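Local coordinates for tail fiber protein (Acinetobacter phage AM24, PDB 5W5P) that probably recognises and degrades the capsular polysaccharide of its Acinetobacter baumannii host as the trimeric tailspike of the phage, at residues 346-357 against 380-391. Residues are numbered along the deposited sequence; the frame is centred on the assembly and turned at random.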
loop_
_atom_site.group_PDB
_atom_site.type_symbol
_atom_site.label_atom_id
_atom_site.label_comp_id
_atom_site.label_asym_id
_atom_site.label_seq_id
_atom_site.Cartn_x
_atom_site.Cartn_y
_atom_site.Cartn_z
ATOM N N LEU A 346 8.530 20.111 15.563
ATOM C CA LEU A 346 7.511 19.428 16.357
ATOM C C LEU A 346 7.214 20.101 17.693
ATOM O O LEU A 346 6.026 20.182 18.051
ATOM C CB LEU A 346 7.909 17.962 16.574
ATOM C CG LEU A 346 6.756 16.980 16.789
ATOM C CD1 LEU A 346 7.130 15.614 16.261
ATOM C CD2 LEU A 346 6.365 16.897 18.258
ATOM N N PRO A 347 8.191 20.572 18.477
ATOM C CA PRO A 347 7.834 21.260 19.730
ATOM C C PRO A 347 7.019 22.529 19.529
ATOM O O PRO A 347 6.330 22.954 20.465
ATOM C CB PRO A 347 9.197 21.560 20.365
ATOM C CG PRO A 347 10.101 20.527 19.802
ATOM C CD PRO A 347 9.645 20.341 18.388
ATOM N N THR A 348 7.058 23.142 18.346
ATOM C CA THR A 348 6.268 24.345 18.106
ATOM C C THR A 348 4.922 24.028 17.450
ATOM O O THR A 348 3.879 24.490 17.919
ATOM C CB THR A 348 7.056 25.337 17.246
ATOM O OG1 THR A 348 8.221 25.767 17.960
ATOM C CG2 THR A 348 6.200 26.555 16.925
ATOM N N LEU A 349 4.928 23.244 16.369
ATOM C CA LEU A 349 3.677 22.866 15.720
ATOM C C LEU A 349 2.887 21.853 16.535
ATOM O O LEU A 349 1.662 21.784 16.391
ATOM C CB LEU A 349 3.957 22.310 14.325
ATOM C CG LEU A 349 4.710 23.270 13.400
ATOM C CD1 LEU A 349 4.890 22.658 12.021
ATOM C CD2 LEU A 349 3.981 24.609 13.312
ATOM N N LYS A 350 3.563 21.080 17.388
ATOM C CA LYS A 350 2.932 20.097 18.272
ATOM C C LYS A 350 2.084 19.103 17.480
ATOM O O LYS A 350 0.921 18.847 17.795
ATOM C CB LYS A 350 2.115 20.784 19.367
ATOM C CG LYS A 350 2.964 21.579 20.333
ATOM C CD LYS A 350 2.115 22.217 21.409
ATOM C CE LYS A 350 2.966 22.996 22.396
ATOM N NZ LYS A 350 4.014 22.143 23.016
ATOM N N CYS A 351 2.687 18.539 16.439
ATOM C CA CYS A 351 2.033 17.529 15.626
ATOM C C CYS A 351 3.088 16.795 14.812
ATOM O O CYS A 351 4.172 17.324 14.552
ATOM C CB CYS A 351 0.970 18.145 14.707
ATOM S SG CYS A 351 1.606 19.160 13.356
ATOM N N LEU A 352 2.762 15.559 14.431
ATOM C CA LEU A 352 3.610 14.801 13.523
ATOM C C LEU A 352 3.319 15.137 12.070
ATOM O O LEU A 352 4.232 15.122 11.235
ATOM C CB LEU A 352 3.415 13.303 13.755
ATOM C CG LEU A 352 4.331 12.699 14.815
ATOM C CD1 LEU A 352 3.904 11.281 15.127
ATOM C CD2 LEU A 352 5.787 12.745 14.343
ATOM N N ILE A 353 2.062 15.436 11.752
ATOM C CA ILE A 353 1.649 15.775 10.399
ATOM C C ILE A 353 0.715 16.973 10.469
ATOM O O ILE A 353 -0.197 17.012 11.300
ATOM C CB ILE A 353 0.957 14.593 9.690
ATOM C CG1 ILE A 353 1.953 13.454 9.462
ATOM C CG2 ILE A 353 0.344 15.048 8.370
ATOM C CD1 ILE A 353 1.310 12.162 9.022
ATOM N N GLU A 354 0.955 17.956 9.613
ATOM C CA GLU A 354 0.056 19.080 9.433
ATOM C C GLU A 354 -0.544 18.996 8.039
ATOM O O GLU A 354 0.181 18.792 7.060
ATOM C CB GLU A 354 0.791 20.407 9.624
ATOM C CG GLU A 354 0.007 21.616 9.140
ATOM C CD GLU A 354 0.791 22.907 9.265
ATOM O OE1 GLU A 354 1.272 23.212 10.379
ATOM O OE2 GLU A 354 0.929 23.620 8.246
ATOM N N LEU A 355 -1.865 19.122 7.957
ATOM C CA LEU A 355 -2.586 19.172 6.696
ATOM C C LEU A 355 -3.318 20.502 6.591
ATOM O O LEU A 355 -3.400 21.274 7.550
ATOM C CB LEU A 355 -3.585 18.009 6.570
ATOM C CG LEU A 355 -3.043 16.591 6.769
ATOM C CD1 LEU A 355 -4.166 15.555 6.683
ATOM C CD2 LEU A 355 -1.915 16.275 5.769
ATOM N N GLY A 356 -3.852 20.768 5.404
ATOM C CA GLY A 356 -4.756 21.885 5.246
ATOM C C GLY A 356 -6.157 21.542 5.711
ATOM O O GLY A 356 -6.631 20.417 5.555
ATOM N N LYS A 357 -6.836 22.531 6.287
ATOM C CA LYS A 357 -6.328 23.891 6.402
ATOM C C LYS A 357 -5.646 24.136 7.741
ATOM O O LYS A 357 -6.125 23.700 8.791
ATOM C CB LYS A 357 -7.473 24.898 6.212
ATOM C CG LYS A 357 -7.373 26.162 7.063
ATOM C CD LYS A 357 -8.619 27.027 6.933
ATOM C CE LYS A 357 -8.739 27.643 5.548
ATOM N NZ LYS A 357 -7.733 28.720 5.312
ATOM N N TYR A 380 4.224 14.497 24.879
ATOM C CA TYR A 380 3.004 14.753 24.126
ATOM C C TYR A 380 1.872 13.800 24.479
ATOM O O TYR A 380 0.816 13.843 23.842
ATOM C CB TYR A 380 3.305 14.718 22.628
ATOM C CG TYR A 380 4.372 15.717 22.289
ATOM C CD1 TYR A 380 4.101 17.079 22.335
ATOM C CD2 TYR A 380 5.659 15.312 21.975
ATOM C CE1 TYR A 380 5.070 18.008 22.055
ATOM C CE2 TYR A 380 6.640 16.238 21.691
ATOM C CZ TYR A 380 6.338 17.589 21.736
ATOM O OH TYR A 380 7.308 18.522 21.452
ATOM N N LYS A 381 2.061 12.953 25.491
ATOM C CA LYS A 381 0.961 12.121 25.959
ATOM C C LYS A 381 -0.108 12.944 26.669
ATOM O O LYS A 381 -1.299 12.647 26.530
ATOM C CB LYS A 381 1.494 11.020 26.877
ATOM C CG LYS A 381 2.340 9.988 26.151
ATOM C CD LYS A 381 2.951 9.000 27.117
ATOM C CE LYS A 381 3.813 7.984 26.387
ATOM N NZ LYS A 381 4.475 7.063 27.351
ATOM N N ALA A 382 0.290 13.985 27.406
ATOM C CA ALA A 382 -0.633 14.799 28.194
ATOM C C ALA A 382 -0.708 16.249 27.723
ATOM O O ALA A 382 -1.296 17.086 28.419
ATOM C CB ALA A 382 -0.242 14.759 29.672
ATOM N N ASP A 383 -0.130 16.567 26.569
ATOM C CA ASP A 383 -0.160 17.917 26.015
ATOM C C ASP A 383 -1.493 18.133 25.310
ATOM O O ASP A 383 -1.707 17.613 24.209
ATOM C CB ASP A 383 1.012 18.101 25.051
ATOM C CG ASP A 383 1.214 19.546 24.626
ATOM O OD1 ASP A 383 0.259 20.349 24.713
ATOM O OD2 ASP A 383 2.336 19.875 24.184
ATOM N N VAL A 384 -2.385 18.918 25.929
ATOM C CA VAL A 384 -3.723 19.126 25.375
ATOM C C VAL A 384 -3.678 19.836 24.030
ATOM O O VAL A 384 -4.655 19.786 23.276
ATOM C CB VAL A 384 -4.627 19.904 26.364
ATOM C CG1 VAL A 384 -4.606 19.256 27.740
ATOM C CG2 VAL A 384 -4.229 21.375 26.449
ATOM N N ASN A 385 -2.565 20.489 23.700
ATOM C CA ASN A 385 -2.435 21.186 22.428
ATOM C C ASN A 385 -1.789 20.332 21.352
ATOM O O ASN A 385 -1.531 20.838 20.257
ATOM C CB ASN A 385 -1.644 22.481 22.609
ATOM C CG ASN A 385 -2.484 23.590 23.211
ATOM O OD1 ASN A 385 -3.462 24.031 22.610
ATOM N ND2 ASN A 385 -2.118 24.034 24.409
ATOM N N TYR A 386 -1.534 19.055 21.626
ATOM C CA TYR A 386 -0.907 18.160 20.662
ATOM C C TYR A 386 -1.951 17.280 19.984
ATOM O O TYR A 386 -2.891 16.800 20.625
ATOM C CB TYR A 386 0.148 17.269 21.331
ATOM C CG TYR A 386 0.769 16.287 20.359
ATOM C CD1 TYR A 386 1.906 16.626 19.638
ATOM C CD2 TYR A 386 0.204 15.038 20.139
ATOM C CE1 TYR A 386 2.467 15.747 18.729
ATOM C CE2 TYR A 386 0.754 14.158 19.231
ATOM C CZ TYR A 386 1.887 14.515 18.531
ATOM O OH TYR A 386 2.432 13.632 17.627
ATOM N N ALA A 387 -1.766 17.057 18.684
ATOM C CA ALA A 387 -2.498 16.035 17.950
ATOM C C ALA A 387 -1.565 15.465 16.894
ATOM O O ALA A 387 -0.775 16.204 16.307
ATOM C CB ALA A 387 -3.766 16.592 17.297
ATOM N N ASP A 388 -1.650 14.152 16.661
ATOM C CA ASP A 388 -0.760 13.524 15.687
ATOM C C ASP A 388 -0.904 14.162 14.307
ATOM O O ASP A 388 0.097 14.413 13.627
ATOM C CB ASP A 388 -1.024 12.018 15.613
ATOM C CG ASP A 388 -0.542 11.275 16.852
ATOM O OD1 ASP A 388 0.610 11.498 17.282
ATOM O OD2 ASP A 388 -1.316 10.457 17.396
ATOM N N VAL A 389 -2.135 14.449 13.885
ATOM C CA VAL A 389 -2.426 15.039 12.577
ATOM C C VAL A 389 -3.265 16.291 12.814
ATOM O O VAL A 389 -4.408 16.195 13.276
ATOM C CB VAL A 389 -3.160 14.057 11.652
ATOM C CG1 VAL A 389 -3.382 14.670 10.274
ATOM C CG2 VAL A 389 -2.400 12.731 11.551
ATOM N N LYS A 390 -2.711 17.460 12.496
ATOM C CA LYS A 390 -3.362 18.742 12.755
ATOM C C LYS A 390 -3.891 19.351 11.463
ATOM O O LYS A 390 -3.155 19.460 10.473
ATOM C CB LYS A 390 -2.403 19.724 13.430
ATOM C CG LYS A 390 -2.559 19.782 14.931
ATOM C CD LYS A 390 -1.698 20.866 15.545
ATOM C CE LYS A 390 -1.746 20.778 17.058
ATOM N NZ LYS A 390 -0.741 21.653 17.697
ATOM N N PHE A 391 -5.154 19.768 11.487
ATOM C CA PHE A 391 -5.806 20.387 10.340
ATOM C C PHE A 391 -7.152 20.943 10.789
ATOM O O PHE A 391 -7.647 20.630 11.877
ATOM C CB PHE A 391 -5.986 19.391 9.186
ATOM C CG PHE A 391 -6.860 18.213 9.525
ATOM C CD1 PHE A 391 -6.321 17.075 10.098
ATOM C CD2 PHE A 391 -8.222 18.242 9.259
ATOM C CE1 PHE A 391 -7.128 15.987 10.406
ATOM C CE2 PHE A 391 -9.032 17.161 9.565
ATOM C CZ PHE A 391 -8.483 16.032 10.137
#
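Lys-390 reaches from its strand to the end of the short helix 346-349. Its CB lies 4.0 Å from SG of Cys-351, and CG and CD pass alongside CB of the same cysteine. The chain stays extended beyond CG, which brings CE near the carbonyl oxygens of Leu-349 and Lys-350. NZ then donates to Leu-349 O at 2.7 Å, tilted 25° from that carbonyl plane. It also bonds Asn-385 O nearly head-on and, weakly, Lys-350 O. The ammonium group thus ties the helix end, through Leu-349 O and more weakly Lys-350 O, to the turn 383-386.

Lys-350, with positive phi, is the first residue past the helix. Its side chain runs roughly parallel to that of Lys-390, toward the turn 383-386. It bends at the last torsion (chi4 -56°), and NZ forms a salt bridge to the syn lone pair of Asp-383 OD2 at 3.1 Å. Leu-346 CD2 sits over one face of the Tyr-380 ring, a CH-pi contact 3.9 Å from the centroid.

Beyond this, Ile-353 pairs with Val-389 and Glu-354 with Lys-390 in parallel register. Leu-355 CD1 packs on Val-389 CG1 at 3.8 Å; both side chains also touch Phe-369. Strand 353-354 lies between 321-328 and 389-390, in successive turns of a right-handed parallel beta-helix, the fold usual for tailspikes. Leu-346 and Leu-349 of the helix rest on Val-321 of strand 321-328.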